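Local structure of salivary protein FS50 (Xenopsylla cheopis, 5K6D) at residues A26-Q31 with C73-K78. The protein inhibits the host voltage-gated sodium channel Nav1.5 as a disulfide-rich toxin secreted in flea saliva. Numbering follows the deposited sequence.
Sequences ATAKGQ and CYCKSK
The methyl of Ala28 sits in a small apolar cluster on the face of the sheet that carries the half-cystines, with its CB 4.0 Å from Cys73 CB and 4.2 Å from Cys75 SG. Both sulfurs lead away from the strands to disulfides, but by different torsions: SG of Cys73 is anti to the backbone N (chi1 166°), whereas SG of Cys75 lies beside its own N (chi1 -56°). Ala26 CB extends the layer against Cys75 CB, and beyond the turn Gln31 closes its other end, its CB lying 3.6 Å from Cys73 CB before the bent chain carries the amide away. On the reverse face Thr27 and Tyr74 form a non-hydrogen-bonded pair and run side by side; the Thr27 hydroxyl OG1 meets the ring obliquely, 3.6 Å from Tyr74 CE2.

Two antiparallel hydrogen-bonded pairs flank this one. Ala26 and Cys75 exchange bonds in both directions within the carbonyl planes, the one from Cys75 N to Ala26 O (2.8 Å) being nearly straight. Ala28 N reaches Cys73 O at 2.7 Å almost along the C=O axis, while Cys73 N approaches Ala28 O from above the carbonyl plane, where strand 26-28 gives way to a type II turn spanning Ala28 to Gln31. Glycine occupies the third turn position with positive phi, and Gly30 N is hydrogen-bonded to Asp72 OD1.

Strand 73-76 is central in a three-stranded antiparallel sheet, between 26-28 and 57-60, and Tyr74 OH is hydrogen-bonded to Asn69 N. The cysteine face packs on helix 38-51, where His48 touches Ala28 and Gln31, and the Cys45–Cys73 and Cys49–Cys75 disulfides, one helical turn apart, give the cystine-stabilised alpha-beta arrangement familiar from scorpion toxins and defensins.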
loop_
_atom_site.group_PDB
_atom_site.type_symbol
_atom_site.label_atom_id
_atom_site.label_comp_id
_atom_site.label_asym_id
_atom_site.label_seq_id
_atom_site.Cartn_x
_atom_site.Cartn_y
_atom_site.Cartn_z
ATOM N N ALA A 26 -2.654 5.515 1.418
ATOM C CA ALA A 26 -1.212 5.362 1.585
ATOM C C ALA A 26 -0.630 4.657 0.373
ATOM O O ALA A 26 -1.100 3.576 -0.010
ATOM C CB ALA A 26 -0.899 4.588 2.841
ATOM N N THR A 27 0.405 5.240 -0.218
ATOM C CA THR A 27 1.077 4.580 -1.322
ATOM C C THR A 27 2.141 3.625 -0.801
ATOM O O THR A 27 3.188 4.045 -0.294
ATOM C CB THR A 27 1.718 5.585 -2.267
ATOM O OG1 THR A 27 0.701 6.455 -2.780
ATOM C CG2 THR A 27 2.409 4.862 -3.417
ATOM N N ALA A 28 1.844 2.335 -0.902
ATOM C CA ALA A 28 2.789 1.279 -0.568
ATOM C C ALA A 28 3.561 0.957 -1.835
ATOM O O ALA A 28 3.147 0.137 -2.660
ATOM C CB ALA A 28 2.069 0.066 -0.021
ATOM N N LYS A 29 4.666 1.661 -1.998
ATOM C CA LYS A 29 5.435 1.611 -3.220
ATOM C C LYS A 29 5.901 0.196 -3.551
ATOM O O LYS A 29 6.402 -0.526 -2.682
ATOM C CB LYS A 29 6.643 2.531 -3.101
ATOM C CG LYS A 29 7.457 2.652 -4.368
ATOM C CD LYS A 29 8.590 3.641 -4.172
ATOM C CE LYS A 29 9.402 3.835 -5.442
ATOM N NZ LYS A 29 8.597 4.465 -6.526
ATOM N N GLY A 30 5.730 -0.191 -4.810
ATOM C CA GLY A 30 6.315 -1.414 -5.331
ATOM C C GLY A 30 5.675 -2.738 -4.970
ATOM O O GLY A 30 6.109 -3.778 -5.474
ATOM N N GLN A 31 4.640 -2.743 -4.136
ATOM C CA GLN A 31 4.119 -4.025 -3.655
ATOM C C GLN A 31 3.451 -4.835 -4.762
ATOM O O GLN A 31 3.309 -6.048 -4.632
ATOM C CB GLN A 31 3.131 -3.832 -2.505
ATOM C CG GLN A 31 3.723 -3.189 -1.260
ATOM C CD GLN A 31 4.733 -4.072 -0.566
ATOM O OE1 GLN A 31 4.618 -5.306 -0.583
ATOM N NE2 GLN A 31 5.739 -3.461 0.034
ATOM N N CYS A 73 0.816 -0.263 -4.565
ATOM C CA CYS A 73 -0.329 -0.723 -3.808
ATOM C C CYS A 73 -0.869 0.480 -3.047
ATOM O O CYS A 73 -0.089 1.234 -2.482
ATOM C CB CYS A 73 0.123 -1.847 -2.881
ATOM S SG CYS A 73 -0.978 -2.351 -1.554
ATOM N N TYR A 74 -2.186 0.665 -3.039
ATOM C CA TYR A 74 -2.799 1.845 -2.437
ATOM C C TYR A 74 -3.710 1.410 -1.300
ATOM O O TYR A 74 -4.724 0.733 -1.519
ATOM C CB TYR A 74 -3.550 2.654 -3.500
ATOM C CG TYR A 74 -2.608 3.146 -4.577
ATOM C CD1 TYR A 74 -2.313 2.362 -5.683
ATOM C CD2 TYR A 74 -1.992 4.391 -4.471
ATOM C CE1 TYR A 74 -1.428 2.800 -6.653
ATOM C CE2 TYR A 74 -1.117 4.840 -5.441
ATOM C CZ TYR A 74 -0.847 4.044 -6.530
ATOM O OH TYR A 74 0.024 4.469 -7.514
ATOM N N CYS A 75 -3.323 1.796 -0.084
ATOM C CA CYS A 75 -3.979 1.328 1.127
ATOM C C CYS A 75 -4.961 2.331 1.693
ATOM O O CYS A 75 -4.665 3.522 1.791
ATOM C CB CYS A 75 -2.943 1.008 2.202
ATOM S SG CYS A 75 -1.689 -0.184 1.723
ATOM N N LYS A 76 -6.112 1.821 2.101
ATOM C CA LYS A 76 -7.156 2.606 2.732
ATOM C C LYS A 76 -7.066 2.506 4.253
ATOM O O LYS A 76 -6.754 1.441 4.792
ATOM C CB LYS A 76 -8.519 2.111 2.250
ATOM C CG LYS A 76 -9.682 3.037 2.546
ATOM C CD LYS A 76 -10.992 2.509 1.953
ATOM C CE LYS A 76 -10.773 1.724 0.663
ATOM N NZ LYS A 76 -11.977 1.771 -0.228
ATOM N N SER A 77 -7.355 3.600 4.949
ATOM C CA SER A 77 -7.326 3.604 6.405
ATOM C C SER A 77 -8.458 2.772 6.992
ATOM O O SER A 77 -9.399 2.393 6.293
ATOM C CB SER A 77 -7.433 5.030 6.938
ATOM O OG SER A 77 -8.764 5.502 6.806
ATOM N N LYS A 78 -8.373 2.507 8.289
ATOM C CA LYS A 78 -9.515 1.973 9.015
ATOM C C LYS A 78 -10.488 3.103 9.320
ATOM O O LYS A 78 -10.207 4.270 9.029
ATOM C CB LYS A 78 -9.074 1.280 10.303
ATOM C CG LYS A 78 -8.237 0.044 10.058
ATOM C CD LYS A 78 -7.740 -0.567 11.359
ATOM C CE LYS A 78 -6.859 -1.778 11.092
ATOM N NZ LYS A 78 -6.255 -2.331 12.338
ATOM O OXT LYS A 78 -11.575 2.871 9.854
#